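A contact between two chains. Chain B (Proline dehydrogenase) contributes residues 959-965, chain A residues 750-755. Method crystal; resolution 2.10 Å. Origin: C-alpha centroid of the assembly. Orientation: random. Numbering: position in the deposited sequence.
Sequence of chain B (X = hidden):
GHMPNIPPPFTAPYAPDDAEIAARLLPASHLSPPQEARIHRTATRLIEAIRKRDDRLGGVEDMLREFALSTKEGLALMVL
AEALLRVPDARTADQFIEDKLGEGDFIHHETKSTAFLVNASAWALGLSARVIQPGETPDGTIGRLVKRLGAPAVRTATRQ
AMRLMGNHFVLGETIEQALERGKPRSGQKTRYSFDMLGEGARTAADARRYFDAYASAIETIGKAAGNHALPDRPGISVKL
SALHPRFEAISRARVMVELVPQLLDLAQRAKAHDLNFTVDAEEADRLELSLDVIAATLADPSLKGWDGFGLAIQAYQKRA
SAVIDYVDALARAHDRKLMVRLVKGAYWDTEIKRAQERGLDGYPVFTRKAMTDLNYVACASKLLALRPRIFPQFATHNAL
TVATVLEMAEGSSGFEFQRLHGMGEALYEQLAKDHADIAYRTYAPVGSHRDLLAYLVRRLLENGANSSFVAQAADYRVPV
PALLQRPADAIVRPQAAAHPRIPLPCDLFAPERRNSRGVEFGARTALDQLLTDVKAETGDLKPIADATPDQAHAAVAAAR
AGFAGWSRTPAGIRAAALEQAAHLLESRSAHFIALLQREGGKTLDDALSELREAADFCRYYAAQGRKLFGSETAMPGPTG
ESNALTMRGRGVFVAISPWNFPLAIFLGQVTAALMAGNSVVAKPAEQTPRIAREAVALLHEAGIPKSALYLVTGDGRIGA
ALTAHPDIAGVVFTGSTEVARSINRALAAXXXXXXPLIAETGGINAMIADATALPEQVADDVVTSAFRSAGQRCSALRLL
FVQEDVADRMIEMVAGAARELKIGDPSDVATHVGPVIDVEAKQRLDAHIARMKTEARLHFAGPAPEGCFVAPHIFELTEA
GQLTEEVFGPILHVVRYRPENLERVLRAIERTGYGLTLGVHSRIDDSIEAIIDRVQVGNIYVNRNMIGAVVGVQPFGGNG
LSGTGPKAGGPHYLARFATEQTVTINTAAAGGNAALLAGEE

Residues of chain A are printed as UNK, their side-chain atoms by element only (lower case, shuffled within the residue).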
# COMPACT_ATOMS: atom_id res chain seq x y z
N ASN B 959 15.70 1.34 40.41
CA ASN B 959 15.90 2.74 40.76
C ASN B 959 16.06 2.87 42.26
O ASN B 959 16.18 1.86 42.96
CB ASN B 959 14.73 3.58 40.26
CG ASN B 959 13.43 2.83 40.26
OD1 ASN B 959 12.81 2.63 39.21
ND2 ASN B 959 13.01 2.37 41.44
N GLY B 960 16.04 4.10 42.75
CA GLY B 960 16.32 4.37 44.15
C GLY B 960 17.69 3.81 44.47
O GLY B 960 18.63 3.96 43.68
N LEU B 961 17.81 3.16 45.62
CA LEU B 961 19.08 2.58 46.05
C LEU B 961 19.52 1.41 45.17
O LEU B 961 20.63 0.90 45.33
CB LEU B 961 18.96 2.11 47.50
CG LEU B 961 18.67 3.19 48.53
CD1 LEU B 961 18.54 2.59 49.93
CD2 LEU B 961 19.78 4.23 48.50
N SER B 962 18.65 0.98 44.26
CA SER B 962 18.93 -0.18 43.42
C SER B 962 19.63 0.14 42.09
O SER B 962 20.10 -0.77 41.40
CB SER B 962 17.64 -0.97 43.15
OG SER B 962 17.19 -1.59 44.34
N GLY B 963 19.70 1.41 41.71
CA GLY B 963 20.41 1.76 40.49
C GLY B 963 20.12 3.13 39.91
O GLY B 963 19.22 3.84 40.38
N THR B 964 20.88 3.50 38.88
CA THR B 964 20.73 4.79 38.22
C THR B 964 19.91 4.67 36.95
O THR B 964 19.30 5.64 36.51
CB THR B 964 22.11 5.39 37.84
OG1 THR B 964 22.84 4.45 37.04
CG2 THR B 964 22.92 5.73 39.07
N GLY B 965 19.90 3.48 36.36
CA GLY B 965 19.44 3.32 34.99
C GLY B 965 20.53 3.85 34.07
O GLY B 965 21.53 4.37 34.54
N UNK A 750 25.59 12.61 49.40
CA UNK A 750 24.44 12.00 50.08
C UNK A 750 24.57 10.48 50.15
O UNK A 750 25.24 9.87 49.31
c UNK A 750 21.87 14.12 48.11
n UNK A 750 20.23 15.80 47.28
c UNK A 750 23.01 13.86 49.07
c UNK A 750 23.15 12.38 49.36
c UNK A 750 21.42 15.57 48.15
N UNK A 751 23.92 9.88 51.14
CA UNK A 751 23.89 8.43 51.28
C UNK A 751 22.72 7.82 50.52
O UNK A 751 22.64 6.60 50.38
o UNK A 751 26.18 8.21 52.80
c UNK A 751 23.81 8.03 52.75
c UNK A 751 25.13 8.21 53.47
o UNK A 751 25.11 8.34 54.72
N UNK A 752 21.82 8.66 50.04
CA UNK A 752 20.64 8.17 49.34
C UNK A 752 20.92 7.70 47.92
O UNK A 752 22.06 7.42 47.56
N UNK A 753 19.86 7.59 47.11
CA UNK A 753 19.99 7.23 45.69
C UNK A 753 20.94 8.16 44.95
O UNK A 753 21.03 9.35 45.27
c UNK A 753 18.45 7.60 47.55
c UNK A 753 17.71 7.07 46.34
c UNK A 753 18.58 7.42 45.16
N UNK A 754 21.65 7.62 43.97
CA UNK A 754 22.41 8.43 43.02
C UNK A 754 21.41 8.94 42.00
O UNK A 754 20.86 8.16 41.22
c UNK A 754 25.51 6.10 42.79
c UNK A 754 23.50 7.61 42.32
c UNK A 754 24.18 8.42 41.22
c UNK A 754 24.54 7.13 43.34
N UNK A 755 21.15 10.24 42.02
CA UNK A 755 20.14 10.83 41.15
C UNK A 755 20.81 11.45 39.92
O UNK A 755 22.01 11.68 39.92
c UNK A 755 20.17 13.06 42.34
c UNK A 755 19.29 11.89 41.89
c UNK A 755 18.56 11.25 43.09
O HOH W 1 21.33 4.86 43.73

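Position 750 of chain A carries five side-chain atoms, four carbons in an unbranched row ending in a nitrogen. None of them touches the chain B stretch. A linear chain tipped with an amine is lysine, A:Lys750; its terminal amine is hydrogen-bonded elsewhere in the structure, so it is satisfied without this contact.

Position 751 has two side-chain carbons, the second bearing two oxygens: a short carboxylate. The CA-to-CB bond points sideways, and the end of the side chain leads away from chain B. What approaches chain B is the backbone, with O of 751 lying 4.2 Å from CD2 of B:Leu961. This is aspartate, A:Asp751, and an exposed position suits its charge.

At position 752 there are no side-chain atoms, and the backbone itself lies against B:Leu961, with C of 752 lying 3.7 Å from CD2 of B:Leu961. The residue is glycine, A:Gly752. A CB built here would clash with position 753 of its own chain, so the lack of a side chain relieves a clash within chain A itself.

Position 753 shows three carbons that close a ring onto the backbone nitrogen, and ring carbons lie against B:Leu961 and B:Gly960. This identifies proline, A:Pro753. With its nitrogen tied into the ring it offers no amide hydrogen, but it presents a compact apolar surface. CD packs 3.7 Å from CD2 of B:Leu961, and CG rests 3.7 Å from CA of B:Gly960, so the ring meets backbone there.

Position 754 has four carbons, forked at the first, with one arm two carbons long, and one of these carbons meets B:Thr964. This is isoleucine, A:Ile754, with chi1 m and chi2 t. Its CG2 lies 3.7 Å from CG2 of B:Thr964, methyl against methyl, an apolar match, while OG1 of B:Thr964 bonds to O of B:Gly965 at 2.8 Å.

Position 755 bears one carbon carrying two more, and its side chain makes no contact with the other stretch. This is valine, A:Val755; its CA-to-CB bond points away, so the contact itself sets no requirement for valine here.

The contact is a small apolar one, burying 238 Å² with no direct hydrogen bond between the stretches. B:Leu961, in a short 3-10 segment, reaches the A:Gly752–A:Pro753 backbone and the proline ring, while B:Thr964 engages A:Ile754. One water supplies a polar link: its O accepts from N of A:Ile754 at 2.8 Å and donates to O of B:Gly960 at 2.8 Å, joining two backbones that do not bond directly.

Chain A (750-755) KDGPIV
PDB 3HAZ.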